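Local coordinates for decapping nuclease RAI1 (Candida albicans, PDB 5BUD), which removes the NAD cap from the 5' end of capped RNAs with the help of divalent metal ions, and binds and stimulates the exoribonuclease RAT1, at residues A[161-164]-A[165-169]; A[171-174]-A[175-179]; A[193-196]-A[197-200]. All coordinates share one frame; numbering follows the deposited sequence.

Contact 1. Residues A[161-164]-A[165-169]. With nucleotides of chain C.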
loop_
_atom_site.group_PDB
_atom_site.type_symbol
_atom_site.label_atom_id
_atom_site.label_comp_id
_atom_site.label_asym_id
_atom_site.label_seq_id
_atom_site.Cartn_x
_atom_site.Cartn_y
_atom_site.Cartn_z
ATOM N N TYR A 161 -13.497 -22.260 2.572
ATOM C CA TYR A 161 -12.077 -22.015 2.449
ATOM C C TYR A 161 -11.673 -21.882 0.989
ATOM O O TYR A 161 -10.966 -20.937 0.642
ATOM C CB TYR A 161 -11.275 -23.117 3.157
ATOM C CG TYR A 161 -9.777 -22.987 3.004
ATOM C CD1 TYR A 161 -9.049 -22.099 3.788
ATOM C CD2 TYR A 161 -9.090 -23.765 2.082
ATOM C CE1 TYR A 161 -7.676 -21.986 3.652
ATOM C CE2 TYR A 161 -7.722 -23.662 1.935
ATOM C CZ TYR A 161 -7.022 -22.771 2.728
ATOM O OH TYR A 161 -5.664 -22.673 2.568
ATOM N N ASP A 162 -12.123 -22.809 0.132
ATOM C CA ASP A 162 -11.873 -22.730 -1.310
ATOM C C ASP A 162 -12.445 -21.430 -1.896
ATOM O O ASP A 162 -11.815 -20.776 -2.721
ATOM C CB ASP A 162 -12.517 -23.932 -2.021
ATOM C CG ASP A 162 -12.471 -23.828 -3.526
ATOM O OD1 ASP A 162 -11.371 -23.849 -4.100
ATOM O OD2 ASP A 162 -13.547 -23.753 -4.158
ATOM N N TYR A 163 -13.658 -21.083 -1.487
ATOM C CA TYR A 163 -14.288 -19.847 -1.926
ATOM C C TYR A 163 -13.394 -18.655 -1.552
ATOM O O TYR A 163 -13.098 -17.818 -2.381
ATOM C CB TYR A 163 -15.683 -19.718 -1.308
ATOM C CG TYR A 163 -16.426 -18.441 -1.634
ATOM C CD1 TYR A 163 -17.138 -18.305 -2.826
ATOM C CD2 TYR A 163 -16.463 -17.397 -0.730
ATOM C CE1 TYR A 163 -17.819 -17.143 -3.121
ATOM C CE2 TYR A 163 -17.147 -16.224 -1.015
ATOM C CZ TYR A 163 -17.823 -16.107 -2.212
ATOM O OH TYR A 163 -18.515 -14.963 -2.486
ATOM N N MET A 164 -12.949 -18.603 -0.314
ATOM C CA MET A 164 -12.076 -17.495 0.140
ATOM C C MET A 164 -10.782 -17.400 -0.650
ATOM O O MET A 164 -10.377 -16.312 -1.031
ATOM C CB MET A 164 -11.808 -17.583 1.647
ATOM C CG MET A 164 -13.027 -17.196 2.483
ATOM S SD MET A 164 -12.846 -17.522 4.252
ATOM C CE MET A 164 -12.284 -15.920 4.802
ATOM N N LYS A 165 -10.143 -18.533 -0.933
ATOM C CA LYS A 165 -8.993 -18.544 -1.842
ATOM C C LYS A 165 -9.326 -18.077 -3.265
ATOM O O LYS A 165 -8.545 -17.395 -3.898
ATOM C CB LYS A 165 -8.345 -19.936 -1.894
ATOM C CG LYS A 165 -7.745 -20.389 -0.576
ATOM C CD LYS A 165 -6.715 -19.389 -0.082
ATOM C CE LYS A 165 -5.831 -19.964 1.009
ATOM N NZ LYS A 165 -4.697 -19.049 1.343
ATOM N N ARG A 166 -10.499 -18.428 -3.771
ATOM C CA ARG A 166 -10.927 -17.903 -5.047
ATOM C C ARG A 166 -11.159 -16.404 -4.973
ATOM O O ARG A 166 -10.886 -15.696 -5.932
ATOM C CB ARG A 166 -12.172 -18.658 -5.536
ATOM C CG ARG A 166 -11.809 -20.057 -6.017
ATOM C CD ARG A 166 -12.998 -20.993 -6.180
ATOM N NE ARG A 166 -12.496 -22.274 -6.693
ATOM C CZ ARG A 166 -12.348 -22.600 -7.972
ATOM N NH1 ARG A 166 -12.719 -21.789 -8.959
ATOM N NH2 ARG A 166 -11.820 -23.786 -8.271
ATOM N N CYS A 167 -11.657 -15.915 -3.841
ATOM C CA CYS A 167 -11.865 -14.459 -3.678
ATOM C C CYS A 167 -10.532 -13.702 -3.745
ATOM O O CYS A 167 -10.456 -12.614 -4.347
ATOM C CB CYS A 167 -12.634 -14.152 -2.397
ATOM S SG CYS A 167 -14.405 -14.493 -2.504
ATOM N N GLU A 168 -9.464 -14.313 -3.217
ATOM C CA GLU A 168 -8.113 -13.749 -3.347
ATOM C C GLU A 168 -7.716 -13.621 -4.798
ATOM O O GLU A 168 -7.086 -12.648 -5.213
ATOM C CB GLU A 168 -7.081 -14.567 -2.533
ATOM C CG GLU A 168 -7.219 -14.297 -1.045
ATOM C CD GLU A 168 -6.497 -15.260 -0.109
ATOM O OE1 GLU A 168 -6.702 -15.123 1.115
ATOM O OE2 GLU A 168 -5.736 -16.138 -0.556
ATOM N N TYR A 169 -8.114 -14.597 -5.592
ATOM C CA TYR A 169 -7.757 -14.622 -6.996
ATOM C C TYR A 169 -8.559 -13.574 -7.751
ATOM O O TYR A 169 -8.062 -12.914 -8.655
ATOM C CB TYR A 169 -8.045 -16.008 -7.556
ATOM C CG TYR A 169 -7.960 -16.084 -9.027
ATOM C CD1 TYR A 169 -6.739 -16.133 -9.666
ATOM C CD2 TYR A 169 -9.111 -16.134 -9.797
ATOM C CE1 TYR A 169 -6.665 -16.223 -11.043
ATOM C CE2 TYR A 169 -9.051 -16.214 -11.158
ATOM C CZ TYR A 169 -7.819 -16.260 -11.776
ATOM O OH TYR A 169 -7.772 -16.341 -13.142
ATOM P P U C 2 -8.955 -6.919 -3.911
ATOM O OP1 U C 2 -9.959 -6.715 -4.995
ATOM O OP2 U C 2 -8.606 -5.773 -3.039
ATOM O "O5'" U C 2 -9.402 -8.080 -2.920
ATOM C "C5'" U C 2 -9.977 -9.320 -3.364
ATOM C "C4'" U C 2 -10.085 -10.304 -2.214
ATOM O "O4'" U C 2 -8.782 -10.558 -1.620
ATOM C "C3'" U C 2 -10.941 -9.899 -1.023
ATOM O "O3'" U C 2 -12.312 -10.050 -1.366
ATOM C "C2'" U C 2 -10.438 -10.881 0.024
ATOM O "O2'" U C 2 -10.867 -12.208 -0.221
ATOM C "C1'" U C 2 -8.936 -10.838 -0.240
ATOM N N1 U C 2 -8.205 -9.824 0.541
ATOM C C2 U C 2 -7.861 -10.153 1.843
ATOM O O2 U C 2 -8.150 -11.223 2.355
ATOM N N3 U C 2 -7.187 -9.172 2.527
ATOM C C4 U C 2 -6.821 -7.927 2.055
ATOM O O4 U C 2 -6.197 -7.162 2.788
ATOM C C5 U C 2 -7.200 -7.669 0.699
ATOM C C6 U C 2 -7.857 -8.606 0.003
ATOM P P U C 3 -13.471 -9.637 -0.346
ATOM O OP1 U C 3 -14.728 -9.627 -1.113
ATOM O OP2 U C 3 -13.043 -8.437 0.401
ATOM O "O5'" U C 3 -13.523 -10.863 0.665
ATOM C "C5'" U C 3 -14.012 -12.147 0.229
ATOM C "C4'" U C 3 -14.831 -12.789 1.307
ATOM O "O4'" U C 3 -13.964 -13.208 2.393
ATOM C "C3'" U C 3 -15.898 -11.899 1.937
ATOM O "O3'" U C 3 -17.003 -12.723 2.244
ATOM C "C2'" U C 3 -15.204 -11.358 3.182
ATOM O "O2'" U C 3 -16.088 -11.000 4.227
ATOM C "C1'" U C 3 -14.341 -12.552 3.589
ATOM N N1 U C 3 -13.113 -12.194 4.312
ATOM C C2 U C 3 -12.958 -12.671 5.602
ATOM O O2 U C 3 -13.803 -13.343 6.167
ATOM N N3 U C 3 -11.778 -12.321 6.208
ATOM C C4 U C 3 -10.759 -11.559 5.676
ATOM O O4 U C 3 -9.755 -11.332 6.352
ATOM C C5 U C 3 -10.992 -11.106 4.337
ATOM C C6 U C 3 -12.131 -11.436 3.715
ATOM O OP3 U C 1 -4.146 -3.641 -2.432
ATOM P P U C 1 -4.703 -4.071 -3.744
ATOM O OP1 U C 1 -6.162 -3.768 -3.867
ATOM O OP2 U C 1 -3.833 -3.637 -4.893
ATOM O "O5'" U C 1 -4.558 -5.664 -3.654
ATOM C "C5'" U C 1 -4.536 -6.436 -4.864
ATOM C "C4'" U C 1 -5.186 -7.788 -4.675
ATOM O "O4'" U C 1 -4.269 -8.678 -3.988
ATOM C "C3'" U C 1 -6.460 -7.858 -3.840
ATOM O "O3'" U C 1 -7.592 -7.461 -4.608
ATOM C "C2'" U C 1 -6.488 -9.345 -3.505
ATOM O "O2'" U C 1 -6.838 -10.153 -4.606
ATOM C "C1'" U C 1 -5.007 -9.616 -3.230
ATOM N N1 U C 1 -4.633 -9.485 -1.814
ATOM C C2 U C 1 -4.905 -10.564 -1.000
ATOM O O2 U C 1 -5.412 -11.587 -1.413
ATOM N N3 U C 1 -4.529 -10.409 0.309
ATOM C C4 U C 1 -3.938 -9.303 0.883
ATOM O O4 U C 1 -3.663 -9.319 2.082
ATOM C C5 U C 1 -3.702 -8.219 -0.020
ATOM C C6 U C 1 -4.057 -8.340 -1.306
HETATM O O HOH W 1 -10.762 -25.160 -6.311
#
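Tyr161 turns one face of its ring to the aliphatic part of Lys165 one helical turn on: CG of Lys165 stands 4.3 Å from the ring centroid, 19° off the normal, in a CH-pi contact. The bend at chi2 (-57°) brings the lysine chain back along the ring, and its CE comes 3.1 Å from Tyr161 OH. Glu149 takes a hydrogen bond with Tyr161 OH and a salt bridge from Lys165 NZ, which also has a long one to Glu168. Asp162 pairs with Arg166 in a salt bridge, OD2 to NE 3.1 Å. The carboxylate and guanidinium planes stand 63° apart, and the single N-H of NE is shared between OD1 and OD2, weakly to each; a water joining Asp162 OD1 to Arg166 NH2 closes the pair, while NH1 bonds to Gln60. Tyr163 has the sulfur of Cys167 over a ring face, SG 3.9 Å from the centroid and displaced toward the CE2 rim. Met164 O accepts the backbone N-H of Glu168, and the side-chain methyl CE reaches O2 of the third uridine of chain C at 3.3 Å. Farther along, Glu168 O takes a hydrogen bond of 2.6 Å from O2' of the first uridine. This part of helix 158-178 has helix 138-155 against Tyr161, Met164 and the end of Lys165, loop residue Tyr63 against Lys165 and Arg166, and the RNA along Met164, Cys167 and Glu168.

Contact 2. Residues A[171-174]-A[175-179]. With MN (manganese (II) ion), chain G; nucleotides of chain C.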
loop_
_atom_site.group_PDB
_atom_site.type_symbol
_atom_site.label_atom_id
_atom_site.label_comp_id
_atom_site.label_asym_id
_atom_site.label_seq_id
_atom_site.Cartn_x
_atom_site.Cartn_y
_atom_site.Cartn_z
ATOM N N GLY A 171 -9.438 -10.622 -7.059
ATOM C CA GLY A 171 -8.820 -9.272 -7.068
ATOM C C GLY A 171 -7.848 -9.090 -8.211
ATOM O O GLY A 171 -7.798 -8.051 -8.877
ATOM N N TYR A 172 -7.007 -10.090 -8.406
ATOM C CA TYR A 172 -6.024 -10.065 -9.503
ATOM C C TYR A 172 -6.665 -10.290 -10.857
ATOM O O TYR A 172 -6.264 -9.697 -11.841
ATOM C CB TYR A 172 -4.967 -11.155 -9.254
ATOM C CG TYR A 172 -4.166 -10.939 -8.001
ATOM C CD1 TYR A 172 -3.381 -9.788 -7.830
ATOM C CD2 TYR A 172 -4.185 -11.873 -6.993
ATOM C CE1 TYR A 172 -2.654 -9.591 -6.672
ATOM C CE2 TYR A 172 -3.454 -11.697 -5.842
ATOM C CZ TYR A 172 -2.691 -10.556 -5.684
ATOM O OH TYR A 172 -1.973 -10.441 -4.524
ATOM N N LYS A 173 -7.699 -11.115 -10.918
ATOM C CA LYS A 173 -8.403 -11.336 -12.190
ATOM C C LYS A 173 -9.065 -10.050 -12.666
ATOM O O LYS A 173 -9.057 -9.713 -13.859
ATOM C CB LYS A 173 -9.459 -12.444 -12.024
ATOM C CG LYS A 173 -10.276 -12.751 -13.281
ATOM C CD LYS A 173 -9.492 -13.435 -14.396
ATOM C CE LYS A 173 -10.458 -13.945 -15.466
ATOM N NZ LYS A 173 -9.731 -14.484 -16.651
ATOM N N PHE A 174 -9.626 -9.297 -11.721
ATOM C CA PHE A 174 -10.254 -8.040 -12.055
ATOM C C PHE A 174 -9.243 -7.076 -12.661
ATOM O O PHE A 174 -9.542 -6.420 -13.670
ATOM C CB PHE A 174 -10.941 -7.432 -10.807
ATOM C CG PHE A 174 -11.623 -6.133 -11.073
ATOM C CD1 PHE A 174 -12.706 -6.063 -11.942
ATOM C CD2 PHE A 174 -11.201 -4.972 -10.445
ATOM C CE1 PHE A 174 -13.342 -4.849 -12.194
ATOM C CE2 PHE A 174 -11.843 -3.747 -10.678
ATOM C CZ PHE A 174 -12.901 -3.687 -11.572
ATOM N N GLU A 175 -8.049 -7.000 -12.064
ATOM C CA GLU A 175 -7.002 -6.175 -12.601
ATOM C C GLU A 175 -6.660 -6.592 -14.026
ATOM O O GLU A 175 -6.420 -5.748 -14.881
ATOM C CB GLU A 175 -5.715 -6.258 -11.770
ATOM C CG GLU A 175 -5.776 -5.688 -10.368
ATOM C CD GLU A 175 -4.475 -5.958 -9.602
ATOM O OE1 GLU A 175 -3.517 -6.425 -10.239
ATOM O OE2 GLU A 175 -4.401 -5.754 -8.385
ATOM N N THR A 176 -6.639 -7.895 -14.254
ATOM C CA THR A 176 -6.294 -8.446 -15.560
ATOM C C THR A 176 -7.353 -8.105 -16.606
ATOM O O THR A 176 -7.000 -7.684 -17.681
ATOM C CB THR A 176 -6.079 -9.976 -15.454
ATOM O OG1 THR A 176 -5.039 -10.226 -14.495
ATOM C CG2 THR A 176 -5.689 -10.566 -16.786
ATOM N N ILE A 177 -8.637 -8.254 -16.278
ATOM C CA ILE A 177 -9.701 -8.011 -17.270
ATOM C C ILE A 177 -10.103 -6.537 -17.421
ATOM O O ILE A 177 -10.722 -6.178 -18.416
ATOM C CB ILE A 177 -10.901 -8.970 -17.100
ATOM C CG1 ILE A 177 -11.620 -8.817 -15.747
ATOM C CG2 ILE A 177 -10.408 -10.399 -17.216
ATOM C CD1 ILE A 177 -12.599 -7.672 -15.671
ATOM N N ALA A 178 -9.638 -5.679 -16.507
ATOM C CA ALA A 178 -9.971 -4.237 -16.513
ATOM C C ALA A 178 -8.885 -3.332 -17.044
ATOM O O ALA A 178 -9.106 -2.121 -17.178
ATOM C CB ALA A 178 -10.385 -3.786 -15.114
ATOM N N THR A 179 -7.716 -3.889 -17.388
ATOM C CA THR A 179 -6.620 -3.077 -17.860
ATOM C C THR A 179 -6.006 -3.625 -19.175
ATOM O O THR A 179 -6.177 -4.792 -19.509
ATOM C CB THR A 179 -5.479 -3.020 -16.827
ATOM O OG1 THR A 179 -4.872 -4.325 -16.702
ATOM C CG2 THR A 179 -5.985 -2.510 -15.455
HETATM MN MN MN G . -1.384 -6.235 -9.703
ATOM O OP3 U C 1 -4.146 -3.641 -2.432
ATOM P P U C 1 -4.703 -4.071 -3.744
ATOM O OP1 U C 1 -6.162 -3.768 -3.867
ATOM O OP2 U C 1 -3.833 -3.637 -4.893
ATOM O "O5'" U C 1 -4.558 -5.664 -3.654
ATOM C "C5'" U C 1 -4.536 -6.436 -4.864
ATOM C "C4'" U C 1 -5.186 -7.788 -4.675
ATOM O "O4'" U C 1 -4.269 -8.678 -3.988
ATOM C "C3'" U C 1 -6.460 -7.858 -3.840
ATOM O "O3'" U C 1 -7.592 -7.461 -4.608
ATOM C "C2'" U C 1 -6.488 -9.345 -3.505
ATOM O "O2'" U C 1 -6.838 -10.153 -4.606
ATOM C "C1'" U C 1 -5.007 -9.616 -3.230
ATOM N N1 U C 1 -4.633 -9.485 -1.814
ATOM C C2 U C 1 -4.905 -10.564 -1.000
ATOM O O2 U C 1 -5.412 -11.587 -1.413
ATOM N N3 U C 1 -4.529 -10.409 0.309
ATOM C C4 U C 1 -3.938 -9.303 0.883
ATOM O O4 U C 1 -3.663 -9.319 2.082
ATOM C C5 U C 1 -3.702 -8.219 -0.020
ATOM C C6 U C 1 -4.057 -8.340 -1.306
ATOM P P U C 2 -8.955 -6.919 -3.911
ATOM O OP1 U C 2 -9.959 -6.715 -4.995
ATOM O OP2 U C 2 -8.606 -5.773 -3.039
ATOM O "O5'" U C 2 -9.402 -8.080 -2.920
ATOM C "C5'" U C 2 -9.977 -9.320 -3.364
ATOM C "C4'" U C 2 -10.085 -10.304 -2.214
ATOM O "O4'" U C 2 -8.782 -10.558 -1.620
ATOM C "C3'" U C 2 -10.941 -9.899 -1.023
ATOM O "O3'" U C 2 -12.312 -10.050 -1.366
ATOM C "C2'" U C 2 -10.438 -10.881 0.024
ATOM O "O2'" U C 2 -10.867 -12.208 -0.221
ATOM C "C1'" U C 2 -8.936 -10.838 -0.240
ATOM N N1 U C 2 -8.205 -9.824 0.541
ATOM C C2 U C 2 -7.861 -10.153 1.843
ATOM O O2 U C 2 -8.150 -11.223 2.355
ATOM N N3 U C 2 -7.187 -9.172 2.527
ATOM C C4 U C 2 -6.821 -7.927 2.055
ATOM O O4 U C 2 -6.197 -7.162 2.788
ATOM C C5 U C 2 -7.200 -7.669 0.699
ATOM C C6 U C 2 -7.857 -8.606 0.003
HETATM O O HOH W 2 -0.707 -6.081 -11.991
HETATM O O HOH W 3 0.822 -6.349 -8.751
HETATM O O HOH W 4 -1.356 -3.838 -9.622
HETATM O O HOH W 5 -1.539 -8.443 -10.208
#
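The metal-binding end of helix 158-178, in the active site of this PD-(D/E)XK nuclease, brings Tyr172 and Glu175 side by side, one facing the RNA and the other the metal. Glu175 OE1 binds manganese at 2.2 Å, whereas OE2 stays 3.3 Å from the same ion, so the carboxylate coordinates through one oxygen; four waters complete the ligands found for this ion. The glutamate chain is extended beyond CG (chi2 174°), which carries the carboxylate clear of the helix, and OE1 lies at the edge of the Tyr172 ring, whose plane is 84° from that of the carboxylate. One face of that ring receives the ribose of the first uridine of chain C, with C4' 3.7 Å above the plane. Tyr172 OH also comes 2.9 Å from O4' of this sugar and is hydrogen-bonded to Asn202. Gly171 lets the RNA come close to the backbone: its CA is 3.3 Å from O2' of the same nucleotide. On the helix itself, Tyr172 O is gripped twice by Thr176, by OG1 and by N, from opposite faces of the carbonyl plane; OG1 lies 3.0 Å from the oxygen. Phe174 packs its CD1 against CD1 of Ile177 at 4.1 Å, the two side chains crossing at about a right angle, and has Ala178 CB over a ring face. Thr179 OG1 donates to Glu175 O, a side-chain bond to the backbone of the metal ligand. Asp226 and Leu246, on strands 217-228 and 243-250, adjoin Glu175 and bind neighbouring manganese; a helix-borne glutamate beside metal ligands on strands is consistent with the PD-(D/E)XK active site of the DXO/Rai1 family.

Contact 3. Residues A[193-196]-A[197-200]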
loop_
_atom_site.group_PDB
_atom_site.type_symbol
_atom_site.label_atom_id
_atom_site.label_comp_id
_atom_site.label_asym_id
_atom_site.label_seq_id
_atom_site.Cartn_x
_atom_site.Cartn_y
_atom_site.Cartn_z
ATOM N N GLU A 193 -9.729 -8.003 -26.577
ATOM C CA GLU A 193 -10.694 -9.103 -26.535
ATOM C C GLU A 193 -10.168 -10.311 -25.774
ATOM O O GLU A 193 -10.939 -11.001 -25.112
ATOM C CB GLU A 193 -11.102 -9.537 -27.952
ATOM C CG GLU A 193 -12.013 -8.566 -28.685
ATOM C CD GLU A 193 -12.458 -9.107 -30.042
ATOM O OE1 GLU A 193 -11.592 -9.523 -30.844
ATOM O OE2 GLU A 193 -13.680 -9.116 -30.312
ATOM N N ASN A 194 -8.865 -10.562 -25.866
ATOM C CA ASN A 194 -8.270 -11.779 -25.312
ATOM C C ASN A 194 -7.963 -11.743 -23.807
ATOM O O ASN A 194 -7.342 -12.671 -23.277
ATOM C CB ASN A 194 -6.980 -12.108 -26.062
ATOM C CG ASN A 194 -7.219 -12.439 -27.526
ATOM O OD1 ASN A 194 -8.362 -12.557 -27.984
ATOM N ND2 ASN A 194 -6.128 -12.572 -28.276
ATOM N N ARG A 195 -8.377 -10.680 -23.123
ATOM C CA ARG A 195 -7.982 -10.473 -21.730
ATOM C C ARG A 195 -8.543 -11.502 -20.803
ATOM O O ARG A 195 -7.875 -11.932 -19.875
ATOM C CB ARG A 195 -8.418 -9.093 -21.268
ATOM C CG ARG A 195 -7.510 -8.044 -21.824
ATOM C CD ARG A 195 -7.847 -6.717 -21.247
ATOM N NE ARG A 195 -9.192 -6.296 -21.636
ATOM C CZ ARG A 195 -9.747 -5.169 -21.222
ATOM N NH1 ARG A 195 -9.070 -4.365 -20.417
ATOM N NH2 ARG A 195 -10.961 -4.833 -21.632
ATOM N N ASN A 196 -9.775 -11.913 -21.068
ATOM C CA ASN A 196 -10.461 -12.888 -20.229
ATOM C C ASN A 196 -9.805 -14.271 -20.306
ATOM O O ASN A 196 -10.072 -15.123 -19.469
ATOM C CB ASN A 196 -11.939 -12.979 -20.629
ATOM C CG ASN A 196 -12.828 -13.537 -19.524
ATOM O OD1 ASN A 196 -12.465 -13.534 -18.341
ATOM N ND2 ASN A 196 -14.023 -14.007 -19.906
ATOM N N LYS A 197 -8.947 -14.503 -21.301
ATOM C CA LYS A 197 -8.228 -15.789 -21.406
ATOM C C LYS A 197 -6.781 -15.699 -20.925
ATOM O O LYS A 197 -6.124 -16.706 -20.746
ATOM C CB LYS A 197 -8.251 -16.306 -22.847
ATOM C CG LYS A 197 -9.633 -16.750 -23.312
ATOM C CD LYS A 197 -9.698 -16.862 -24.834
ATOM C CE LYS A 197 -11.090 -17.243 -25.330
ATOM N NZ LYS A 197 -11.505 -18.625 -24.946
ATOM N N LYS A 198 -6.279 -14.485 -20.730
ATOM C CA LYS A 198 -4.895 -14.295 -20.291
ATOM C C LYS A 198 -4.680 -14.968 -18.933
ATOM O O LYS A 198 -5.561 -14.937 -18.074
ATOM C CB LYS A 198 -4.605 -12.796 -20.222
ATOM C CG LYS A 198 -3.147 -12.414 -20.180
ATOM C CD LYS A 198 -2.980 -10.945 -19.808
ATOM C CE LYS A 198 -3.770 -10.016 -20.707
ATOM N NZ LYS A 198 -3.299 -8.604 -20.574
ATOM N N VAL A 199 -3.523 -15.613 -18.770
ATOM C CA VAL A 199 -3.097 -16.187 -17.505
ATOM C C VAL A 199 -2.883 -15.075 -16.491
ATOM O O VAL A 199 -2.179 -14.125 -16.760
ATOM C CB VAL A 199 -1.761 -16.960 -17.657
ATOM C CG1 VAL A 199 -1.190 -17.324 -16.305
ATOM C CG2 VAL A 199 -1.959 -18.214 -18.502
ATOM N N VAL A 200 -3.504 -15.195 -15.326
ATOM C CA VAL A 200 -3.373 -14.175 -14.295
ATOM C C VAL A 200 -2.126 -14.480 -13.441
ATOM O O VAL A 200 -1.893 -15.632 -13.068
ATOM C CB VAL A 200 -4.606 -14.144 -13.392
ATOM C CG1 VAL A 200 -4.373 -13.198 -12.219
ATOM C CG2 VAL A 200 -5.832 -13.739 -14.201
HETATM O O HOH W 6 -7.643 -13.254 -17.494
#
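Lys198 lays its CB against the carbonyl of Arg195, 3.4 Å from the oxygen, and folds back over the arginine: the bend at chi3 (-54°) brings its CE within 4.4 Å of Arg195 CG. The overlap is between aliphatic parts, and the charged ends stay separate, with Lys198 NZ 6.4 Å from Arg195 NE. The arginine leads away from this turn to Ile192, Tyr47 and Thr179, whose backbone oxygens take its N-H groups. Backbone bonds close the turn that follows helix 189-193. Asn194 O accepts from Lys197 N at 3.1 Å, and more weakly from Lys198 N; Arg195 O accepts from Lys198 N, also at 3.1 Å. The two i-to-i+3 bonds, Lys197 N to Asn194 O and Lys198 N to Arg195 O, strike the carbonyl well above its plane, by 57° at Asn194 and 69° at Arg195. A water donates to Arg195 O and to Lys198 O, 2.7 Å from each, and so bridges the turn to the extended chain beyond it. The carbonyl of Asn196 is used by Lys173 NZ of helix 158-178. With no salt bridge and no side-chain hydrogen bond between its two halves, the turn is held there by main-chain bonds and one water, while Arg195 and Asn196 O bond it to the rest of the fold; the like charges of Arg195 and Lys198 are probably eased by their separation and by the carbonyls gathered round the guanidinium.

Overall arrangement
Contacts 1 and 2 are successive parts of helix 158-178, with centres about 15 Å apart, whereas contact 3 lies in the loop after helix 189-193. Contact 2 is the buried one; 161-169 and 193-200 are at the surface. Chemistry follows place: contact 1 mixes charge pairing, ring-face packing and RNA contact, contact 2 combines metal coordination, a sugar on a ring face and apolar packing, and contact 3 relies on backbone and water. The loop nevertheless returns to the helix: two hydrogen bonds to backbone oxygens join contacts 2 and 3, and Val200 packs on Tyr169 of contact 1. RNA lies along contacts 1 and 2 and stays about 9 Å from the nearest atom of contact 3.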